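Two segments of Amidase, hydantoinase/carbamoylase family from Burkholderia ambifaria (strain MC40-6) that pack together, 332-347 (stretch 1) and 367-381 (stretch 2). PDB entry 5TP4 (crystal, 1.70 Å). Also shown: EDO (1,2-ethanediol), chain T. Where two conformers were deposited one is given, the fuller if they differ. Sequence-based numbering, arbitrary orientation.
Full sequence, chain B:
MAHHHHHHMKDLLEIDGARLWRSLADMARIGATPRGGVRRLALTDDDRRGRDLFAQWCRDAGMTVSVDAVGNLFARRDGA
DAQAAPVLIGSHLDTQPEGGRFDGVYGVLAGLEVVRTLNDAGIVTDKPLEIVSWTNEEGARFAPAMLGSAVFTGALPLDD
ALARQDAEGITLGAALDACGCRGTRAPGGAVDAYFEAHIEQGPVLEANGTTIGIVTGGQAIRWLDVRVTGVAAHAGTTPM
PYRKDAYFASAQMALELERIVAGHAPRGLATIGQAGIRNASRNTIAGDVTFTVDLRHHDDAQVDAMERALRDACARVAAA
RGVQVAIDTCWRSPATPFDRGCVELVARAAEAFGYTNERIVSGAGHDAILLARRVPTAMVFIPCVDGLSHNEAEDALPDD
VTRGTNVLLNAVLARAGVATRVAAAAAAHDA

Stretch 1 (332-347) RSPATPFDRGCVELVA
Stretch 2 (367-381) DAILLARRVPTAMVF

Stretch 1 runs as strand through 332-333 and again at 336-337, then turns at Phe 338 (phi/psi -86/170) and Asp 339 (-77/125) into a helix from Arg 340. Stretch 2 carries a helical segment, then a loop that includes Val 375 and Pro 376, and becomes a strand at 377-381. Helix 340-347 lies along that strand, their N-to-C directions 27° apart and their axes 6.6 Å apart at closest. CA separations fix the register: Thr 336 CA to Ile 369 CA, 6.5 Å; Asp 339 CA to Pro 376 CA, 5.1 Å; Val 343 CA to Ala 378 CA, 5.1 Å; Val 346 CA to Val 380 CA, 6.9 Å.

The main bump is Phe 338 (chi1 -70°, chi2 -18°), which fills a hollow bridging helix and strand of stretch 2. Ala 372 CB meets the ring edge at Phe 338 CD1 (3.6 Å), Thr 377 CG2 lies over one face, 4.1 Å from Phe 338 CD1, and Met 379 CG reaches Phe 338 CE2 (3.6 Å). Phe 338 CZ approaches Ile 369 CD1 at 4.0 Å and Ala 368 CB at 4.1 Å.

Beside this pocket, Asp 339 N donates to Thr 377 O (3.0 Å, 156°), tying the turn to the strand's start. Asp 339, chi1 t, also caps the helix: Asp 339 OD2 accepts from Cys 342 N at 2.8 Å.

Where the helix passes the strand, the methyl of Ala 378 is met by three helix side chains. Ala 378 CB lies 3.6 Å from Cys 342 CB, 4.0 Å from Val 346 CG2 and 4.1 Å from Val 343 CG2. Cys 342 SG packs on Pro 376 CB (3.8 Å); Val 346 CG1 meets Val 380 CG2 (4.1 Å).

At the other end, extended Arg 373 (chi1-chi3 m, t, t) sends NH2 to Thr 336 OG1 (3.0 Å, 149°). Water 1 accepts from Arg 373 NE (2.9 Å) and donates to Ala 335 O (3.0 Å). Ethanediol, probably from the crystallisation liquor, sits alongside, EDO O2 donating to Pro 334 O (2.6 Å).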

# COMPACT_ATOMS: atom_id res chain seq x y z
N ARG B 332 -6.38 -21.05 6.07
CA ARG B 332 -5.63 -22.26 5.75
C ARG B 332 -6.49 -23.14 4.86
O ARG B 332 -7.71 -23.21 5.04
CB ARG B 332 -5.26 -23.07 7.01
CG ARG B 332 -4.54 -22.29 8.11
CD ARG B 332 -4.38 -23.16 9.36
NE ARG B 332 -3.62 -22.44 10.39
CZ ARG B 332 -4.15 -21.56 11.23
NH1 ARG B 332 -5.45 -21.31 11.19
NH2 ARG B 332 -3.37 -20.95 12.12
N SER B 333 -5.85 -23.81 3.91
CA SER B 333 -6.52 -24.81 3.08
C SER B 333 -5.55 -25.97 2.88
O SER B 333 -4.37 -25.75 2.62
CB SER B 333 -6.92 -24.24 1.71
OG SER B 333 -8.01 -24.98 1.21
N PRO B 334 -6.03 -27.20 3.00
CA PRO B 334 -5.14 -28.36 2.92
C PRO B 334 -4.80 -28.72 1.49
O PRO B 334 -5.53 -28.41 0.55
CB PRO B 334 -5.97 -29.48 3.57
CG PRO B 334 -7.40 -29.10 3.18
CD PRO B 334 -7.44 -27.58 3.22
N ALA B 335 -3.67 -29.40 1.33
CA ALA B 335 -3.38 -30.00 0.04
C ALA B 335 -4.49 -30.99 -0.32
O ALA B 335 -5.12 -31.59 0.55
CB ALA B 335 -2.03 -30.71 0.06
N THR B 336 -4.72 -31.14 -1.61
CA THR B 336 -5.83 -31.97 -2.11
C THR B 336 -5.31 -32.88 -3.21
O THR B 336 -5.42 -32.57 -4.40
CB THR B 336 -6.97 -31.09 -2.63
OG1 THR B 336 -7.24 -30.06 -1.66
CG2 THR B 336 -8.23 -31.94 -2.81
N PRO B 337 -4.74 -34.02 -2.85
CA PRO B 337 -4.27 -34.96 -3.89
C PRO B 337 -5.43 -35.56 -4.68
O PRO B 337 -6.50 -35.85 -4.13
CB PRO B 337 -3.53 -36.03 -3.09
CG PRO B 337 -4.04 -35.90 -1.70
CD PRO B 337 -4.35 -34.46 -1.50
N PHE B 338 -5.20 -35.73 -5.97
CA PHE B 338 -6.15 -36.42 -6.83
C PHE B 338 -5.89 -37.93 -6.78
O PHE B 338 -4.91 -38.41 -6.22
CB PHE B 338 -6.06 -35.87 -8.26
CG PHE B 338 -6.58 -34.48 -8.41
CD1 PHE B 338 -7.41 -33.93 -7.43
CD2 PHE B 338 -6.26 -33.72 -9.52
CE1 PHE B 338 -7.89 -32.63 -7.56
CE2 PHE B 338 -6.75 -32.43 -9.69
CZ PHE B 338 -7.57 -31.87 -8.70
N ASP B 339 -6.82 -38.70 -7.35
CA ASP B 339 -6.77 -40.14 -7.22
C ASP B 339 -5.71 -40.70 -8.16
O ASP B 339 -5.76 -40.46 -9.36
CB ASP B 339 -8.13 -40.73 -7.58
CG ASP B 339 -8.12 -42.23 -7.58
OD1 ASP B 339 -8.10 -42.81 -6.46
OD2 ASP B 339 -8.12 -42.81 -8.69
N ARG B 340 -4.76 -41.47 -7.60
CA ARG B 340 -3.65 -41.98 -8.41
C ARG B 340 -4.15 -42.74 -9.63
O ARG B 340 -3.63 -42.55 -10.74
CB ARG B 340 -2.73 -42.87 -7.57
CG ARG B 340 -1.48 -43.29 -8.36
CD ARG B 340 -0.49 -44.20 -7.60
NE ARG B 340 -1.08 -45.46 -7.12
CZ ARG B 340 -1.61 -46.41 -7.88
NH1 ARG B 340 -1.66 -46.29 -9.21
NH2 ARG B 340 -2.11 -47.49 -7.32
N GLY B 341 -5.18 -43.57 -9.47
CA GLY B 341 -5.67 -44.35 -10.59
C GLY B 341 -6.30 -43.52 -11.69
O GLY B 341 -6.09 -43.79 -12.88
N CYS B 342 -7.13 -42.53 -11.32
CA CYS B 342 -7.72 -41.66 -12.35
C CYS B 342 -6.65 -40.79 -13.01
O CYS B 342 -6.72 -40.54 -14.23
CB CYS B 342 -8.83 -40.78 -11.75
SG CYS B 342 -10.29 -41.76 -11.28
N VAL B 343 -5.66 -40.33 -12.23
CA VAL B 343 -4.57 -39.55 -12.82
C VAL B 343 -3.80 -40.39 -13.81
O VAL B 343 -3.42 -39.92 -14.90
CB VAL B 343 -3.66 -38.98 -11.71
CG1 VAL B 343 -2.49 -38.23 -12.32
CG2 VAL B 343 -4.45 -38.02 -10.83
N GLU B 344 -3.60 -41.67 -13.48
CA GLU B 344 -2.87 -42.57 -14.37
C GLU B 344 -3.62 -42.78 -15.69
O GLU B 344 -2.99 -42.97 -16.73
CB GLU B 344 -2.61 -43.91 -13.67
CG GLU B 344 -1.95 -44.98 -14.53
CD GLU B 344 -1.78 -46.30 -13.78
OE1 GLU B 344 -1.26 -46.24 -12.66
OE2 GLU B 344 -2.20 -47.37 -14.28
N LEU B 345 -4.96 -42.74 -15.66
CA LEU B 345 -5.69 -42.86 -16.93
C LEU B 345 -5.43 -41.66 -17.83
O LEU B 345 -5.33 -41.79 -19.05
CB LEU B 345 -7.19 -42.98 -16.67
CG LEU B 345 -7.62 -44.25 -15.91
CD1 LEU B 345 -9.13 -44.24 -15.68
CD2 LEU B 345 -7.21 -45.53 -16.66
N VAL B 346 -5.37 -40.46 -17.23
CA VAL B 346 -5.05 -39.26 -17.98
C VAL B 346 -3.68 -39.39 -18.63
O VAL B 346 -3.50 -39.11 -19.82
CB VAL B 346 -5.13 -38.02 -17.07
CG1 VAL B 346 -4.63 -36.76 -17.80
CG2 VAL B 346 -6.56 -37.81 -16.62
N ALA B 347 -2.69 -39.81 -17.84
CA ALA B 347 -1.34 -39.99 -18.34
C ALA B 347 -1.32 -41.00 -19.48
O ALA B 347 -0.69 -40.78 -20.52
CB ALA B 347 -0.41 -40.42 -17.20
N ASP B 367 -13.94 -26.97 -9.11
CA ASP B 367 -14.88 -27.93 -8.53
C ASP B 367 -14.21 -29.27 -8.28
O ASP B 367 -14.57 -29.96 -7.31
CB ASP B 367 -16.06 -28.08 -9.46
CG ASP B 367 -16.92 -26.82 -9.53
OD1 ASP B 367 -17.46 -26.38 -8.48
OD2 ASP B 367 -17.04 -26.24 -10.66
N ALA B 368 -13.26 -29.68 -9.13
CA ALA B 368 -12.53 -30.92 -8.90
C ALA B 368 -11.90 -31.00 -7.51
O ALA B 368 -11.78 -32.09 -6.95
CB ALA B 368 -11.43 -31.11 -9.95
N ILE B 369 -11.47 -29.86 -6.95
CA ILE B 369 -10.87 -29.86 -5.61
C ILE B 369 -11.85 -30.41 -4.58
O ILE B 369 -11.49 -31.24 -3.71
CB ILE B 369 -10.41 -28.44 -5.24
CG1 ILE B 369 -9.30 -27.98 -6.17
CG2 ILE B 369 -9.96 -28.42 -3.76
CD1 ILE B 369 -8.05 -28.83 -6.11
N LEU B 370 -13.09 -29.93 -4.64
CA LEU B 370 -14.12 -30.40 -3.72
C LEU B 370 -14.47 -31.85 -3.98
O LEU B 370 -14.63 -32.64 -3.04
CB LEU B 370 -15.38 -29.54 -3.84
CG LEU B 370 -15.44 -28.16 -3.17
CD1 LEU B 370 -15.57 -28.27 -1.67
CD2 LEU B 370 -14.24 -27.24 -3.56
N LEU B 371 -14.59 -32.23 -5.26
CA LEU B 371 -14.96 -33.61 -5.58
C LEU B 371 -13.90 -34.59 -5.11
O LEU B 371 -14.22 -35.69 -4.63
CB LEU B 371 -15.19 -33.79 -7.08
CG LEU B 371 -16.63 -33.54 -7.58
CD1 LEU B 371 -17.63 -34.62 -7.13
CD2 LEU B 371 -17.18 -32.16 -7.16
N ALA B 372 -12.62 -34.21 -5.23
CA ALA B 372 -11.52 -35.13 -4.92
C ALA B 372 -11.52 -35.58 -3.48
O ALA B 372 -10.96 -36.63 -3.16
CB ALA B 372 -10.17 -34.48 -5.23
N ARG B 373 -12.14 -34.80 -2.59
CA ARG B 373 -12.20 -35.17 -1.19
C ARG B 373 -13.25 -36.23 -0.93
O ARG B 373 -13.27 -36.79 0.17
CB ARG B 373 -12.44 -33.94 -0.34
CG ARG B 373 -11.26 -32.96 -0.44
CD ARG B 373 -11.58 -31.61 0.20
NE ARG B 373 -10.46 -30.70 -0.01
CZ ARG B 373 -10.56 -29.37 -0.07
NH1 ARG B 373 -11.75 -28.79 0.09
NH2 ARG B 373 -9.47 -28.64 -0.30
N ARG B 374 -14.09 -36.54 -1.92
CA ARG B 374 -15.18 -37.49 -1.72
C ARG B 374 -15.16 -38.61 -2.74
O ARG B 374 -15.62 -39.71 -2.43
CB ARG B 374 -16.53 -36.76 -1.78
CG ARG B 374 -16.94 -36.05 -0.49
CD ARG B 374 -17.40 -37.04 0.59
NE ARG B 374 -18.56 -37.83 0.17
CZ ARG B 374 -19.79 -37.71 0.65
NH1 ARG B 374 -20.07 -36.81 1.59
NH2 ARG B 374 -20.77 -38.49 0.19
N VAL B 375 -14.69 -38.37 -3.96
CA VAL B 375 -14.73 -39.40 -4.99
C VAL B 375 -13.44 -39.38 -5.79
O VAL B 375 -12.73 -38.36 -5.84
CB VAL B 375 -15.94 -39.24 -5.93
CG1 VAL B 375 -17.24 -38.94 -5.14
CG2 VAL B 375 -15.69 -38.17 -6.89
N PRO B 376 -13.08 -40.52 -6.41
CA PRO B 376 -11.86 -40.54 -7.24
C PRO B 376 -11.93 -39.52 -8.37
O PRO B 376 -12.88 -39.51 -9.16
CB PRO B 376 -11.83 -41.98 -7.78
CG PRO B 376 -12.59 -42.76 -6.78
CD PRO B 376 -13.69 -41.86 -6.30
N THR B 377 -10.90 -38.68 -8.45
CA THR B 377 -10.92 -37.49 -9.28
C THR B 377 -9.61 -37.32 -10.04
O THR B 377 -8.53 -37.66 -9.53
CB THR B 377 -11.18 -36.23 -8.41
OG1 THR B 377 -12.53 -36.28 -7.91
CG2 THR B 377 -10.98 -34.92 -9.18
N ALA B 378 -9.71 -36.79 -11.27
CA ALA B 378 -8.51 -36.40 -12.00
C ALA B 378 -8.86 -35.19 -12.85
O ALA B 378 -10.04 -34.91 -13.10
CB ALA B 378 -7.95 -37.51 -12.92
N MET B 379 -7.83 -34.47 -13.28
CA MET B 379 -8.05 -33.34 -14.18
C MET B 379 -7.13 -33.41 -15.38
O MET B 379 -6.01 -33.95 -15.32
CB MET B 379 -7.84 -31.99 -13.49
CG MET B 379 -8.93 -31.60 -12.47
SD MET B 379 -8.62 -29.91 -11.84
CE MET B 379 -9.09 -28.94 -13.26
N VAL B 380 -7.60 -32.81 -16.48
CA VAL B 380 -6.79 -32.60 -17.68
C VAL B 380 -6.59 -31.11 -17.84
O VAL B 380 -7.57 -30.39 -18.06
CB VAL B 380 -7.46 -33.16 -18.95
CG1 VAL B 380 -6.46 -33.07 -20.14
CG2 VAL B 380 -7.96 -34.61 -18.77
N PHE B 381 -5.34 -30.64 -17.75
CA PHE B 381 -5.04 -29.25 -18.11
C PHE B 381 -4.59 -29.14 -19.56
O PHE B 381 -3.89 -30.02 -20.08
CB PHE B 381 -3.90 -28.66 -17.27
CG PHE B 381 -4.30 -28.05 -15.95
CD1 PHE B 381 -5.61 -27.92 -15.56
CD2 PHE B 381 -3.30 -27.62 -15.10
CE1 PHE B 381 -5.93 -27.35 -14.32
CE2 PHE B 381 -3.59 -27.05 -13.86
CZ PHE B 381 -4.91 -26.91 -13.47
C1 EDO T . -6.48 -26.91 -2.81
O1 EDO T . -5.67 -28.06 -2.52
C2 EDO T . -6.53 -26.00 -1.59
O2 EDO T . -7.17 -26.67 -0.49
O HOH W 1 -8.05 -32.05 0.95
O HOH W 2 -8.11 -35.76 -1.89